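Local coordinates for protein putative sulfatase yidJ (Bacteroides fragilis, PDB 2QZU) that probably hydrolyses sulfate esters, including aryl sulfates, as a metal-dependent member of the sulfatase family, at residues D36-D41 with V308-D313. Sequence-based numbering, arbitrary orientation.
Sequences DQYRGD and VVFTSD
F310 turns the CE2–CZ rim of its ring onto one face of the Y38 ring. The planes stand at 80° and the centroids are 5.3 Å apart, which defines a T-shaped (edge-to-face) pair. Contact is off-centre: F310 CZ lies 3.8 Å from Y38 CE2, and F310 CE2 sits above the Y38 plane toward its rim. In both residues CG is anti to the backbone N, which carries each ring out to where the two meet. Helix 267-299 packs on the pair through V290 and I283.

Beyond this apolar patch the contact becomes polar. S312 OG accepts the amide of Y38 in a nearly straight bond, N to OG 3.0 Å; the one proton of this hydroxyl can serve the carbonyl of A35 or of H314, both within hydrogen-bonding reach, or be shared between them. One residue earlier in 36-41 and one later in 308-313, D313 OD1 accepts the amide of Q37, N to OD1 3.2 Å. At 167° this bond is nearly straight and reaches the oxygen almost along its C-O axis.

The other oxygen of D313, OD2, comes within 2.7 Å of D36 OD2, with the carboxylate planes 71° apart. D36 OD2 also forms salt bridges with R80 and K132, and both aspartates touch S76, the predicted formylglycine (3-oxoalanine) position, which is unmodified in this structure.

Strands 29-35 and 306-311 are parallel neighbours in the central sheet, and the contact joins the segments that follow their C-terminal ends. Aspartates placed there, beside the formylglycine position, are consistent with the metal site of sulfatases of the alkaline phosphatase superfamily, where such acids typically bind calcium.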
loop_
_atom_site.group_PDB
_atom_site.type_symbol
_atom_site.label_atom_id
_atom_site.label_comp_id
_atom_site.label_asym_id
_atom_site.label_seq_id
_atom_site.Cartn_x
_atom_site.Cartn_y
_atom_site.Cartn_z
ATOM N N ASP A 36 -12.617 -7.807 -11.913
ATOM C CA ASP A 36 -12.294 -8.633 -10.766
ATOM C C ASP A 36 -12.804 -8.087 -9.428
ATOM O O ASP A 36 -12.786 -6.880 -9.180
ATOM C CB ASP A 36 -10.771 -8.833 -10.723
ATOM C CG ASP A 36 -10.344 -9.919 -9.764
ATOM O OD1 ASP A 36 -10.430 -9.701 -8.537
ATOM O OD2 ASP A 36 -9.927 -10.996 -10.240
ATOM N N GLN A 37 -13.286 -8.992 -8.578
ATOM C CA GLN A 37 -13.745 -8.634 -7.239
ATOM C C GLN A 37 -14.900 -7.634 -7.201
ATOM O O GLN A 37 -14.959 -6.775 -6.316
ATOM C CB GLN A 37 -12.547 -8.097 -6.453
ATOM C CG GLN A 37 -12.692 -8.107 -4.947
ATOM C CD GLN A 37 -11.346 -8.268 -4.270
ATOM O OE1 GLN A 37 -10.678 -9.291 -4.438
ATOM N NE2 GLN A 37 -10.938 -7.263 -3.507
ATOM N N TYR A 38 -15.829 -7.776 -8.142
ATOM C CA TYR A 38 -16.993 -6.894 -8.247
ATOM C C TYR A 38 -18.230 -7.552 -7.609
ATOM O O TYR A 38 -18.693 -8.596 -8.069
ATOM C CB TYR A 38 -17.256 -6.595 -9.734
ATOM C CG TYR A 38 -18.225 -5.460 -10.018
ATOM C CD1 TYR A 38 -19.527 -5.478 -9.513
ATOM C CD2 TYR A 38 -17.841 -4.379 -10.811
ATOM C CE1 TYR A 38 -20.424 -4.441 -9.793
ATOM C CE2 TYR A 38 -18.731 -3.340 -11.099
ATOM C CZ TYR A 38 -20.018 -3.380 -10.584
ATOM O OH TYR A 38 -20.905 -2.360 -10.859
ATOM N N ARG A 39 -18.761 -6.941 -6.549
ATOM C CA ARG A 39 -19.943 -7.474 -5.862
ATOM C C ARG A 39 -21.224 -7.315 -6.673
ATOM O O ARG A 39 -21.467 -6.267 -7.271
ATOM C CB ARG A 39 -20.141 -6.793 -4.505
ATOM C CG ARG A 39 -19.140 -7.216 -3.450
ATOM C CD ARG A 39 -19.547 -6.750 -2.054
ATOM N NE ARG A 39 -19.514 -5.296 -1.890
ATOM C CZ ARG A 39 -20.555 -4.488 -2.081
ATOM N NH1 ARG A 39 -21.730 -4.978 -2.450
ATOM N NH2 ARG A 39 -20.422 -3.183 -1.881
ATOM N N GLY A 40 -22.050 -8.355 -6.661
ATOM C CA GLY A 40 -23.297 -8.328 -7.406
ATOM C C GLY A 40 -24.255 -7.194 -7.073
ATOM O O GLY A 40 -24.892 -6.644 -7.972
ATOM N N ASP A 41 -24.377 -6.834 -5.800
ATOM C CA ASP A 41 -25.298 -5.761 -5.431
ATOM C C ASP A 41 -24.753 -4.358 -5.658
ATOM O O ASP A 41 -25.465 -3.378 -5.449
ATOM C CB ASP A 41 -25.747 -5.901 -3.969
ATOM C CG ASP A 41 -26.644 -7.107 -3.747
ATOM O OD1 ASP A 41 -27.307 -7.537 -4.714
ATOM O OD2 ASP A 41 -26.696 -7.613 -2.607
ATOM N N VAL A 308 -23.108 -9.507 -25.340
ATOM C CA VAL A 308 -22.229 -8.766 -24.447
ATOM C C VAL A 308 -22.538 -9.234 -23.034
ATOM O O VAL A 308 -23.696 -9.259 -22.618
ATOM C CB VAL A 308 -22.461 -7.242 -24.543
ATOM C CG1 VAL A 308 -21.572 -6.501 -23.527
ATOM C CG2 VAL A 308 -22.159 -6.767 -25.953
ATOM N N VAL A 309 -21.497 -9.626 -22.311
ATOM C CA VAL A 309 -21.650 -10.101 -20.945
ATOM C C VAL A 309 -20.793 -9.274 -20.000
ATOM O O VAL A 309 -19.634 -8.995 -20.312
ATOM C CB VAL A 309 -21.173 -11.572 -20.798
ATOM C CG1 VAL A 309 -21.371 -12.041 -19.363
ATOM C CG2 VAL A 309 -21.903 -12.470 -21.775
ATOM N N PHE A 310 -21.364 -8.851 -18.874
ATOM C CA PHE A 310 -20.577 -8.144 -17.863
ATOM C C PHE A 310 -20.735 -8.962 -16.591
ATOM O O PHE A 310 -21.850 -9.146 -16.097
ATOM C CB PHE A 310 -21.062 -6.722 -17.571
ATOM C CG PHE A 310 -20.230 -6.028 -16.518
ATOM C CD1 PHE A 310 -18.966 -5.541 -16.828
ATOM C CD2 PHE A 310 -20.669 -5.954 -15.197
ATOM C CE1 PHE A 310 -18.141 -4.998 -15.842
ATOM C CE2 PHE A 310 -19.850 -5.411 -14.198
ATOM C CZ PHE A 310 -18.586 -4.935 -14.524
ATOM N N THR A 311 -19.626 -9.461 -16.063
ATOM C CA THR A 311 -19.688 -10.277 -14.862
ATOM C C THR A 311 -18.405 -10.137 -14.040
ATOM O O THR A 311 -17.596 -9.239 -14.285
ATOM C CB THR A 311 -19.948 -11.761 -15.253
ATOM O OG1 THR A 311 -20.219 -12.538 -14.081
ATOM C CG2 THR A 311 -18.755 -12.332 -15.988
ATOM N N SER A 312 -18.223 -11.010 -13.057
ATOM C CA SER A 312 -17.044 -10.955 -12.196
ATOM C C SER A 312 -16.726 -12.345 -11.667
ATOM O O SER A 312 -17.598 -13.212 -11.630
ATOM C CB SER A 312 -17.293 -9.997 -11.026
ATOM O OG SER A 312 -16.137 -9.857 -10.212
ATOM N N ASP A 313 -15.478 -12.555 -11.260
ATOM C CA ASP A 313 -15.071 -13.855 -10.746
ATOM C C ASP A 313 -15.513 -14.089 -9.305
ATOM O O ASP A 313 -15.641 -15.234 -8.874
ATOM C CB ASP A 313 -13.549 -14.039 -10.892
ATOM C CG ASP A 313 -12.736 -12.922 -10.243
ATOM O OD1 ASP A 313 -13.285 -11.844 -9.940
ATOM O OD2 ASP A 313 -11.518 -13.125 -10.050
#